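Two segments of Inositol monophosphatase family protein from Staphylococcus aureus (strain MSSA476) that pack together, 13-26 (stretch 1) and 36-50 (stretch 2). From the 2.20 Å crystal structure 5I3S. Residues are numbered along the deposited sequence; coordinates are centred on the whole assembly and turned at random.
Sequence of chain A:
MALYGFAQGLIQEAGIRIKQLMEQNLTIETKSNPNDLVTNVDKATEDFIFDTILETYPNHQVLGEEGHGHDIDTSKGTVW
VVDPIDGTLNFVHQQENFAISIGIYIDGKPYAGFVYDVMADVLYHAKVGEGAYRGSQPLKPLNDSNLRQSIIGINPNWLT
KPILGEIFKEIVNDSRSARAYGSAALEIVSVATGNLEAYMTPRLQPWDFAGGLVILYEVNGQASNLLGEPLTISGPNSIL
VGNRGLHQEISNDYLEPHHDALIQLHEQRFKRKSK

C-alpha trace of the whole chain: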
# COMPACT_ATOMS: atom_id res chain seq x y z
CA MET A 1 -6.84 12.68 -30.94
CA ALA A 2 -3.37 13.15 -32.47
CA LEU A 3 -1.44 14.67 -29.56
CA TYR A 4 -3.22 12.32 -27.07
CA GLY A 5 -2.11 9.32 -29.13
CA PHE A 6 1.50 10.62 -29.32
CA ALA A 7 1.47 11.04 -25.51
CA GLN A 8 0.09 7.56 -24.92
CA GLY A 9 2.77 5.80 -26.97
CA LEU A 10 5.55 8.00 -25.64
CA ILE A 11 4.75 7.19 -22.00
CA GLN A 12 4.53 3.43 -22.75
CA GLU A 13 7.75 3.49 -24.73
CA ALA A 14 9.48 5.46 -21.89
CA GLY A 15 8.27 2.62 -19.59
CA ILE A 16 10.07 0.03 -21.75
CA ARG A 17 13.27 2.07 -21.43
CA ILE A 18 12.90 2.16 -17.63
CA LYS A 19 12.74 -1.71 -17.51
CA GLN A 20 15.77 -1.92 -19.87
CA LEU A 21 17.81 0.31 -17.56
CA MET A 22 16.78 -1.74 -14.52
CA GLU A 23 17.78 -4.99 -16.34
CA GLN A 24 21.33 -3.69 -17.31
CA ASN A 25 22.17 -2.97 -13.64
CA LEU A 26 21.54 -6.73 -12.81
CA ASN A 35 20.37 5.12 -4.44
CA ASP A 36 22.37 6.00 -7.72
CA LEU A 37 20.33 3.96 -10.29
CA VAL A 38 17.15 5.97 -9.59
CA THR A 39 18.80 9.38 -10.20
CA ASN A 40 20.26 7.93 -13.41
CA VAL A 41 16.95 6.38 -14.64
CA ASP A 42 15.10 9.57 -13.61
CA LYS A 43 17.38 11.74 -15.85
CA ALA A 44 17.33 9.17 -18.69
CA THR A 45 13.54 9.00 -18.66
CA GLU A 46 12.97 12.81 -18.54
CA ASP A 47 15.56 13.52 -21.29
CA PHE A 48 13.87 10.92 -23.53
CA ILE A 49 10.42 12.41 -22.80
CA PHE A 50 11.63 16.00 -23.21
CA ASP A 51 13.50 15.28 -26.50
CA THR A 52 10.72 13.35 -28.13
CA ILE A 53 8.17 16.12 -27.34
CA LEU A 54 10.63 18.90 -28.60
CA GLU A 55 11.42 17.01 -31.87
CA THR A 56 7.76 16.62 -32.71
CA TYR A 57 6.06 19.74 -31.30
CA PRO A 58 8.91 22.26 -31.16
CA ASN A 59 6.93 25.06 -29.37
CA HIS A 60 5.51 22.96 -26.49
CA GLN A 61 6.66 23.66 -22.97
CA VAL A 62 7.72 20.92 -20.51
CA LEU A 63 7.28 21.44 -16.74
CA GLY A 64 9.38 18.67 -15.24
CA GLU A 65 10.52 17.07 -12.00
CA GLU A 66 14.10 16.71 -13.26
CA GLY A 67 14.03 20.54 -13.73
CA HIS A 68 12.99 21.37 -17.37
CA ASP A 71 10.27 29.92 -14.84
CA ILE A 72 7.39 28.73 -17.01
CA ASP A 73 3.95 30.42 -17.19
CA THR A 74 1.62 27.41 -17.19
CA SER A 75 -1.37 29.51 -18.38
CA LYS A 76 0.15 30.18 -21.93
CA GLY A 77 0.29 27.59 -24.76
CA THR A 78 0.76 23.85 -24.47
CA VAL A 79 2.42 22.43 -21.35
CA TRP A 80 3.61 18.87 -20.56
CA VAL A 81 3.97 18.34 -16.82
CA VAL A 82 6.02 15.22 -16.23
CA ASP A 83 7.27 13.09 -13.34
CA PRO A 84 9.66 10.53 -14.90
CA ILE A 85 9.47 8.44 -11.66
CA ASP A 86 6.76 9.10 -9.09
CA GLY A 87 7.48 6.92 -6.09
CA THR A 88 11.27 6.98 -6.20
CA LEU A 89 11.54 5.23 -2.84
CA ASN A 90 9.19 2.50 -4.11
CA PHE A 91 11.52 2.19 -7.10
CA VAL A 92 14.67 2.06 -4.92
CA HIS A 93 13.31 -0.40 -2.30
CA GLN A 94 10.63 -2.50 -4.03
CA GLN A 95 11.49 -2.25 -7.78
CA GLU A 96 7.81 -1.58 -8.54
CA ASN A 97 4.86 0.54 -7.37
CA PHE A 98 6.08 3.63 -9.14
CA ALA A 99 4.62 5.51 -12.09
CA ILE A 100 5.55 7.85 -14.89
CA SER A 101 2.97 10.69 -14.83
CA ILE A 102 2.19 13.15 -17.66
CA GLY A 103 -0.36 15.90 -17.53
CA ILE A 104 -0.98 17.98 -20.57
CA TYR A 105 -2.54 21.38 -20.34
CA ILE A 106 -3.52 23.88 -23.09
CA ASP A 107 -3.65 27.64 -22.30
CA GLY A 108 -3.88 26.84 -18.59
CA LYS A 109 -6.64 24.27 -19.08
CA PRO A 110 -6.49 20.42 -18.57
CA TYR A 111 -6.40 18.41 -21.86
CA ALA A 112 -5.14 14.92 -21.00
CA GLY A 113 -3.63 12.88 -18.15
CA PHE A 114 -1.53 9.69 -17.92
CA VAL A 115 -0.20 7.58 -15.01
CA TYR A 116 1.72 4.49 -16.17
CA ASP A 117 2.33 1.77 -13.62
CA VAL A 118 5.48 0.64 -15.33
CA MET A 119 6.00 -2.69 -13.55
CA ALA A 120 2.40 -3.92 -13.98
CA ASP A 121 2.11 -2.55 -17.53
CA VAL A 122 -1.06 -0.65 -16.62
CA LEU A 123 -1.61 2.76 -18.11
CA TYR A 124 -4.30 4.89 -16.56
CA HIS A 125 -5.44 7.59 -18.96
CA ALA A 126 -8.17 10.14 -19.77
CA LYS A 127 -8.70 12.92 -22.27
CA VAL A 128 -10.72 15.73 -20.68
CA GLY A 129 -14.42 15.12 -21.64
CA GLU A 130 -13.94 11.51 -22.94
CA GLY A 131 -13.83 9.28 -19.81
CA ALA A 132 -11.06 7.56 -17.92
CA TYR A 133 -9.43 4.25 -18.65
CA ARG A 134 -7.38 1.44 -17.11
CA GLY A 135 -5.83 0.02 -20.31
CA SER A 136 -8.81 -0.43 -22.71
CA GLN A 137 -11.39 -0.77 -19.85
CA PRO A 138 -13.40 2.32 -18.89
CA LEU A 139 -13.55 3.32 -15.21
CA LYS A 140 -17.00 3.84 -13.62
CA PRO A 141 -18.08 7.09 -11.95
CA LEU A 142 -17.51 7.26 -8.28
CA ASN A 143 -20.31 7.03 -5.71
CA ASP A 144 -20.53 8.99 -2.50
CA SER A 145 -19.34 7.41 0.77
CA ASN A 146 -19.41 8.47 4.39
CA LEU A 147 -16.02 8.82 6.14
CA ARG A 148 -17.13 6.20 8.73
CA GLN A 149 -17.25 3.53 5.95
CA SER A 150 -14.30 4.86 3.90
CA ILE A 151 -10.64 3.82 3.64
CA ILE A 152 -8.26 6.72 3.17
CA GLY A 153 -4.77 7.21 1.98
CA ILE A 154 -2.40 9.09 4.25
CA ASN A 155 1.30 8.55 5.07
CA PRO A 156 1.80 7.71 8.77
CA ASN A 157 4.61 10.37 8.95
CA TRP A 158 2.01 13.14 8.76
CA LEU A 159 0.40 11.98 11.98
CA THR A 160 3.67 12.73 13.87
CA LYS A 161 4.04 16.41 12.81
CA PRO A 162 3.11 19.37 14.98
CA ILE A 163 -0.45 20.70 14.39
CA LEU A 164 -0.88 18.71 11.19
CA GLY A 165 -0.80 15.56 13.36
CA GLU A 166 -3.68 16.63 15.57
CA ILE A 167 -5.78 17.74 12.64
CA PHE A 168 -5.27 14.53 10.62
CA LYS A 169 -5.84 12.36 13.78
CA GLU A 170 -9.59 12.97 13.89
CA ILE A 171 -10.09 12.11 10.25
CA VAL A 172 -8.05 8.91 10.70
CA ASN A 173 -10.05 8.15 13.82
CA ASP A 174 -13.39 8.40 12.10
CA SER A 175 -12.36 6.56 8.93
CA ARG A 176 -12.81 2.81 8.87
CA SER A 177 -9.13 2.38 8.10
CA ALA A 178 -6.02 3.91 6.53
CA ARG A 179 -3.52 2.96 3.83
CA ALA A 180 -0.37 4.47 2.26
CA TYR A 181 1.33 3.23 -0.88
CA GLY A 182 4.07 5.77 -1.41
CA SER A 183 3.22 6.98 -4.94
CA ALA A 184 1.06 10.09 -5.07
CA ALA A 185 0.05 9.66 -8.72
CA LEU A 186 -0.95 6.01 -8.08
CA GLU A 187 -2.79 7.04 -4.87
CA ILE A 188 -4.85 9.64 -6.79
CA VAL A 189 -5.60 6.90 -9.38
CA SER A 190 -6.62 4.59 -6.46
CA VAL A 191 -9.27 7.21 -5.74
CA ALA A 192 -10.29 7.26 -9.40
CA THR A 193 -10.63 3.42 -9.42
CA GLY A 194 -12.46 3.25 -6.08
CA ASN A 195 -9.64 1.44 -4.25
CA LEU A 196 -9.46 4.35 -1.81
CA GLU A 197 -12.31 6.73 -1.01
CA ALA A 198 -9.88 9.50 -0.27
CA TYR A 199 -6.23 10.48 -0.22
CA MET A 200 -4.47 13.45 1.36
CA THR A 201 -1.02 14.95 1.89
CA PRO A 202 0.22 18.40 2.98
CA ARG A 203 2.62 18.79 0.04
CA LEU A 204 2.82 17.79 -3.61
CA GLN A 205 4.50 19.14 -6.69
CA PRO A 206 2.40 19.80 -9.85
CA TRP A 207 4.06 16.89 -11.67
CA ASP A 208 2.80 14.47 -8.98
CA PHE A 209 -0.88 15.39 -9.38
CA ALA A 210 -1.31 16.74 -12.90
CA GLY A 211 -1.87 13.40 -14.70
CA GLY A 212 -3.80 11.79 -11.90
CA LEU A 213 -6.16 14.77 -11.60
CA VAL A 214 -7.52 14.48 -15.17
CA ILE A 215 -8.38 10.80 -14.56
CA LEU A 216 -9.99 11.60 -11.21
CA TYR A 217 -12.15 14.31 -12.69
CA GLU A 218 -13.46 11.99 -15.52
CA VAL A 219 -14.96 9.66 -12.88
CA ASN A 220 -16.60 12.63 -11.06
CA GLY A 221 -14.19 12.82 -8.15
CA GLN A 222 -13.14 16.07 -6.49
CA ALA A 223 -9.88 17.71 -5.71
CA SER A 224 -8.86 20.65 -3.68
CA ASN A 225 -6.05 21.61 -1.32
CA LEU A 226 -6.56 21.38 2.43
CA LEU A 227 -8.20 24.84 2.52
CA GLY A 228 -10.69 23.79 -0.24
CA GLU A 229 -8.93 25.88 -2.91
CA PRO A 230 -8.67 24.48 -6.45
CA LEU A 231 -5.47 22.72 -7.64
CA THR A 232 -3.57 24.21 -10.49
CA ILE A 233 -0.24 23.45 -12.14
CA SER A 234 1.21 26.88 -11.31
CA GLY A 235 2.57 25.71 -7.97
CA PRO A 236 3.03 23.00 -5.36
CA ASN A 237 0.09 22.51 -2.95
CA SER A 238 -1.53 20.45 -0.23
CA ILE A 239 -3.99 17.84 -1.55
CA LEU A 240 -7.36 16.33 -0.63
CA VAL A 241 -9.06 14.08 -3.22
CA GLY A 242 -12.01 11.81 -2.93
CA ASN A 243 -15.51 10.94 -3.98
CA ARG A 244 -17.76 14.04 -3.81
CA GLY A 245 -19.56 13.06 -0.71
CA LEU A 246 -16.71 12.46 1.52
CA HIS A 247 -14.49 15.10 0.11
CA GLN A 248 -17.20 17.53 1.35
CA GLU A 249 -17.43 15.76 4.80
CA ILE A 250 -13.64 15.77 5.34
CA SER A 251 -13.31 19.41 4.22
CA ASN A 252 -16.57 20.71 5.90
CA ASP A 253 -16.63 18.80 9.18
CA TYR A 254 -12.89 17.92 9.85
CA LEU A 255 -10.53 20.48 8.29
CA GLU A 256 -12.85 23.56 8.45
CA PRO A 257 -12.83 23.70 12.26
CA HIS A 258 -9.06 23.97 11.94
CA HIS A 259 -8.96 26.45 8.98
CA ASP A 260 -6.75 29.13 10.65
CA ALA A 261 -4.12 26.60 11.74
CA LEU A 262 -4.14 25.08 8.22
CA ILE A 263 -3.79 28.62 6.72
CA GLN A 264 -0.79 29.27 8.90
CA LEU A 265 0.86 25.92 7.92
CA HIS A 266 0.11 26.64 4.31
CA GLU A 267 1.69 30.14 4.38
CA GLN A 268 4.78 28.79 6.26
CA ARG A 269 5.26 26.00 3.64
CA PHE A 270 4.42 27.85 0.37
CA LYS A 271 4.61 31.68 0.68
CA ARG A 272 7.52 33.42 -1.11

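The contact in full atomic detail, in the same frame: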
# COMPACT_ATOMS: atom_id res chain seq x y z
N GLU A 13 6.42 3.73 -24.21
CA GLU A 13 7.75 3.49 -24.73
C GLU A 13 8.83 3.90 -23.70
O GLU A 13 9.82 3.17 -23.49
CB GLU A 13 7.85 4.21 -26.10
CG GLU A 13 9.08 3.90 -26.95
CD GLU A 13 9.41 2.44 -27.03
OE1 GLU A 13 8.51 1.64 -27.36
OE2 GLU A 13 10.58 2.10 -26.72
N ALA A 14 8.63 5.04 -23.03
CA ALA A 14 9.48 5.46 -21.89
C ALA A 14 9.45 4.41 -20.76
O ALA A 14 10.44 4.24 -20.07
CB ALA A 14 9.05 6.80 -21.34
N GLY A 15 8.33 3.72 -20.58
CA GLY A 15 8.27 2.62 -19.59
C GLY A 15 9.21 1.47 -19.96
O GLY A 15 9.99 1.00 -19.12
N ILE A 16 9.16 1.06 -21.24
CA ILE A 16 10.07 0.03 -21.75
C ILE A 16 11.54 0.37 -21.53
O ILE A 16 12.33 -0.49 -21.16
CB ILE A 16 9.74 -0.30 -23.22
CG1 ILE A 16 8.44 -1.09 -23.24
CG2 ILE A 16 10.85 -1.10 -23.90
CD1 ILE A 16 7.90 -1.43 -24.61
N ARG A 17 11.90 1.63 -21.73
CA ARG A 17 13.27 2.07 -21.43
C ARG A 17 13.63 2.08 -19.96
O ARG A 17 14.80 1.85 -19.65
CB ARG A 17 13.55 3.42 -22.05
CG ARG A 17 13.49 3.34 -23.56
CD ARG A 17 13.37 4.72 -24.17
NE ARG A 17 14.63 5.48 -24.09
CZ ARG A 17 15.37 5.90 -25.13
NH1 ARG A 17 15.03 5.64 -26.40
NH2 ARG A 17 16.47 6.58 -24.90
N ILE A 18 12.66 2.34 -19.07
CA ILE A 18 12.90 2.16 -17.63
C ILE A 18 13.24 0.70 -17.28
O ILE A 18 14.23 0.45 -16.61
CB ILE A 18 11.74 2.68 -16.72
CG1 ILE A 18 11.73 4.19 -16.74
CG2 ILE A 18 11.90 2.20 -15.28
CD1 ILE A 18 10.71 4.84 -15.82
N LYS A 19 12.45 -0.26 -17.76
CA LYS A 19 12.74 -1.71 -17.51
C LYS A 19 14.10 -2.16 -18.10
O LYS A 19 14.82 -2.94 -17.49
CB LYS A 19 11.60 -2.64 -17.97
CG LYS A 19 10.22 -2.17 -17.51
CD LYS A 19 9.27 -3.28 -17.05
CE LYS A 19 8.92 -4.30 -18.13
NZ LYS A 19 8.66 -3.73 -19.48
N GLN A 20 14.45 -1.66 -19.28
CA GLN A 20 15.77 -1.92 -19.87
C GLN A 20 16.92 -1.42 -18.99
O GLN A 20 17.92 -2.15 -18.83
CB GLN A 20 15.89 -1.29 -21.26
CG GLN A 20 15.27 -2.15 -22.33
CD GLN A 20 15.08 -1.42 -23.65
OE1 GLN A 20 15.59 -0.32 -23.87
NE2 GLN A 20 14.32 -2.04 -24.52
N LEU A 21 16.79 -0.21 -18.45
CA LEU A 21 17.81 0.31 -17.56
C LEU A 21 17.92 -0.51 -16.27
O LEU A 21 19.04 -0.80 -15.81
CB LEU A 21 17.66 1.83 -17.32
CG LEU A 21 18.05 2.67 -18.56
CD1 LEU A 21 17.54 4.09 -18.49
CD2 LEU A 21 19.55 2.70 -18.81
N MET A 22 16.77 -0.91 -15.71
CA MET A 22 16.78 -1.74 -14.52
C MET A 22 17.45 -3.10 -14.79
O MET A 22 18.28 -3.54 -14.00
CB MET A 22 15.37 -1.95 -13.97
CG MET A 22 14.74 -0.69 -13.39
SD MET A 22 12.95 -0.83 -13.26
CE MET A 22 12.80 -1.98 -11.87
N GLU A 23 17.10 -3.74 -15.91
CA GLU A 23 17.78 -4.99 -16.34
C GLU A 23 19.34 -4.87 -16.40
O GLU A 23 20.02 -5.66 -15.76
CB GLU A 23 17.22 -5.53 -17.69
CG GLU A 23 15.84 -6.17 -17.59
CD GLU A 23 15.10 -6.28 -18.92
N GLN A 24 19.87 -3.88 -17.13
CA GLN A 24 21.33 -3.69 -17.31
C GLN A 24 22.14 -3.76 -15.99
O GLN A 24 23.17 -4.46 -15.88
CB GLN A 24 21.62 -2.34 -17.98
CG GLN A 24 21.35 -2.29 -19.48
CD GLN A 24 21.45 -0.87 -20.06
OE1 GLN A 24 20.63 -0.48 -20.90
NE2 GLN A 24 22.44 -0.09 -19.59
N ASN A 25 21.64 -3.03 -15.01
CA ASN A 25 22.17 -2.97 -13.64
C ASN A 25 22.11 -4.30 -12.82
O ASN A 25 22.54 -4.30 -11.67
CB ASN A 25 21.42 -1.86 -12.90
CG ASN A 25 22.21 -1.27 -11.77
OD1 ASN A 25 21.79 -1.33 -10.62
ND2 ASN A 25 23.34 -0.66 -12.08
N LEU A 26 21.55 -5.38 -13.40
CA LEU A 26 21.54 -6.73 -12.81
C LEU A 26 22.55 -7.65 -13.55
O LEU A 26 23.61 -8.02 -13.02
CB LEU A 26 20.13 -7.34 -12.87
N ASP A 36 21.82 5.35 -6.47
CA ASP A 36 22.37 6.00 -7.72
C ASP A 36 21.66 5.59 -9.05
O ASP A 36 21.65 6.37 -10.01
CB ASP A 36 23.89 5.73 -7.87
CG ASP A 36 24.77 6.71 -7.09
OD1 ASP A 36 25.99 6.70 -7.33
OD2 ASP A 36 24.28 7.49 -6.25
N LEU A 37 21.10 4.38 -9.11
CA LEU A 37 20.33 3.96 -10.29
C LEU A 37 19.08 4.82 -10.55
O LEU A 37 18.77 5.16 -11.71
CB LEU A 37 19.93 2.49 -10.16
CG LEU A 37 19.11 1.90 -11.30
CD1 LEU A 37 19.86 1.86 -12.66
CD2 LEU A 37 18.67 0.51 -10.88
N VAL A 38 18.40 5.21 -9.48
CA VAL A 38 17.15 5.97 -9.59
C VAL A 38 17.34 7.39 -10.13
O VAL A 38 16.58 7.82 -11.00
CB VAL A 38 16.32 5.93 -8.28
CG1 VAL A 38 16.97 6.75 -7.14
CG2 VAL A 38 14.89 6.38 -8.55
N THR A 39 18.36 8.10 -9.62
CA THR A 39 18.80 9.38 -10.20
C THR A 39 19.10 9.20 -11.68
O THR A 39 18.59 9.97 -12.50
CB THR A 39 20.07 9.92 -9.53
OG1 THR A 39 20.01 9.66 -8.13
CG2 THR A 39 20.20 11.43 -9.75
N ASN A 40 19.86 8.16 -12.02
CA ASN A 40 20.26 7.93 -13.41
C ASN A 40 19.07 7.62 -14.32
O ASN A 40 18.94 8.25 -15.38
CB ASN A 40 21.37 6.88 -13.54
CG ASN A 40 22.78 7.46 -13.33
OD1 ASN A 40 22.96 8.50 -12.68
ND2 ASN A 40 23.79 6.77 -13.87
N VAL A 41 18.21 6.69 -13.89
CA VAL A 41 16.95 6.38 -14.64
C VAL A 41 15.99 7.57 -14.72
O VAL A 41 15.34 7.77 -15.76
CB VAL A 41 16.23 5.11 -14.10
CG1 VAL A 41 14.88 4.87 -14.79
CG2 VAL A 41 17.10 3.91 -14.34
N ASP A 42 15.94 8.38 -13.67
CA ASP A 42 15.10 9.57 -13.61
C ASP A 42 15.52 10.56 -14.73
O ASP A 42 14.67 11.06 -15.51
CB ASP A 42 15.16 10.23 -12.20
CG ASP A 42 13.79 10.55 -11.62
OD1 ASP A 42 13.00 11.16 -12.33
OD2 ASP A 42 13.49 10.22 -10.46
N LYS A 43 16.81 10.85 -14.81
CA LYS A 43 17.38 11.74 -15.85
C LYS A 43 17.17 11.13 -17.24
O LYS A 43 16.69 11.81 -18.13
CB LYS A 43 18.89 12.05 -15.62
N ALA A 44 17.49 9.84 -17.39
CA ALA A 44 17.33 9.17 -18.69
C ALA A 44 15.90 9.32 -19.19
O ALA A 44 15.67 9.75 -20.34
CB ALA A 44 17.69 7.69 -18.60
N THR A 45 14.96 9.00 -18.31
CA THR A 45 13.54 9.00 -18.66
C THR A 45 13.05 10.42 -19.00
O THR A 45 12.35 10.61 -20.02
CB THR A 45 12.68 8.36 -17.54
OG1 THR A 45 13.21 7.06 -17.22
CG2 THR A 45 11.24 8.25 -17.96
N GLU A 46 13.45 11.42 -18.22
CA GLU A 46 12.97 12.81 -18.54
C GLU A 46 13.59 13.35 -19.84
O GLU A 46 12.90 14.00 -20.64
CB GLU A 46 13.15 13.82 -17.39
CG GLU A 46 12.54 15.19 -17.75
CD GLU A 46 12.03 16.00 -16.57
OE1 GLU A 46 11.63 15.41 -15.54
OE2 GLU A 46 12.01 17.24 -16.67
N ASP A 47 14.87 13.09 -20.04
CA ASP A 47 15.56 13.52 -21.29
C ASP A 47 14.96 12.87 -22.53
O ASP A 47 14.81 13.54 -23.55
CB ASP A 47 17.07 13.23 -21.22
CG ASP A 47 17.79 14.16 -20.28
OD1 ASP A 47 17.24 15.27 -20.06
OD2 ASP A 47 18.88 13.81 -19.78
N PHE A 48 14.59 11.59 -22.44
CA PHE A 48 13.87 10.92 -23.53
C PHE A 48 12.54 11.58 -23.76
O PHE A 48 12.21 11.89 -24.89
CB PHE A 48 13.65 9.41 -23.25
CG PHE A 48 12.73 8.74 -24.24
CD1 PHE A 48 13.12 8.56 -25.58
CD2 PHE A 48 11.47 8.29 -23.87
CE1 PHE A 48 12.28 7.93 -26.51
CE2 PHE A 48 10.64 7.65 -24.79
CZ PHE A 48 11.03 7.49 -26.11
N ILE A 49 11.77 11.80 -22.69
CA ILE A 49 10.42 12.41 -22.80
C ILE A 49 10.47 13.86 -23.31
O ILE A 49 9.74 14.22 -24.23
CB ILE A 49 9.62 12.30 -21.49
CG1 ILE A 49 9.30 10.81 -21.20
CG2 ILE A 49 8.32 13.09 -21.56
CD1 ILE A 49 8.89 10.53 -19.76
N PHE A 50 11.36 14.65 -22.72
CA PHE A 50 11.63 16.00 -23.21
C PHE A 50 11.99 16.03 -24.73
O PHE A 50 11.38 16.75 -25.53
CB PHE A 50 12.76 16.59 -22.36
CG PHE A 50 13.23 17.94 -22.81
CD1 PHE A 50 12.37 19.04 -22.78
CD2 PHE A 50 14.56 18.12 -23.25
CE1 PHE A 50 12.80 20.29 -23.19
CE2 PHE A 50 15.00 19.37 -23.65
CZ PHE A 50 14.11 20.46 -23.62
O HOH W 1 12.53 5.94 -19.74

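Residues 13-24 and the helical part of residues 36-50 pack as two roughly antiparallel helices, their N-to-C directions 152° apart and their axes 10.0 Å apart at closest approach. No direct hydrogen bond joins them; the contact, which buries 582 Å² in all, rests on the fit of side chains, one cation-aromatic stack and a bridging water.

The closest CA pair is at Ala14, whose CA lies 6.3 Å from the CA of Thr45. The CA-to-CB bond of Ala14 points toward the other helix, and its single methyl group enters a hollow lined by Phe48, Ile49 and Thr45: Ala14 CB is 3.8 Å from Phe48 CD2, 4.0 Å from Ile49 CG1 and 4.3 Å from Thr45 CG2. The small side chain lets Phe48, the residue most covered by the partner helix, lie close against the backbone, with its CE2 3.7 Å from Ala14 N.

One face of the Phe48 ring is covered by Arg17, one helical turn on from Ala14. The guanidinium lies flat on the ring, with centres 4.1 Å apart and planes inclined by only 14°, while Arg17 CD sits 3.8 Å from the centroid of the Phe48 ring, almost exactly on the ring normal. The long side chain thus covers an aromatic face with both its aliphatic portion and its charged end, leaving the latter at the exposed margin. Glu13 adds a looser contact, its CG 4.2 Å from Phe48 CZ.

Thr45 serves a dual purpose. In the m rotamer, its hydroxyl donates a hydrogen bond to the carbonyl one turn back (Thr45 OG1 to Val41 O, 2.7 Å) and accepts one from a water 2.8 Å from OG1. The same water donates to Ala14 O at 2.7 Å, linking the helices beside the closest CA pair. Ile18 packs beside this polar site: its CA-to-CB bond points sideways, but the end of its side chain comes nearer the partner, placing CG1 3.3 Å from Thr45 OG1 and 3.8 Å from Val41 CG1.

Val41 is a compact, branched bump between Ile18 and Leu21. Its CG1 meets the former, while its CG2 lies 3.7 Å from Leu21 CB. From Val41 the end of Leu21 turns back towards Ala44, with Leu21 CD1 3.6 Å from Ala44 CB, where the short alanine leaves room for the leucine's end. Beyond Val41 the interface is finished by Leu37, whose CD1 lies 4.2 Å from Leu21 O and whose CD2 is 3.6 Å from Asn25 OD1, a van der Waals contact at the exposed edge.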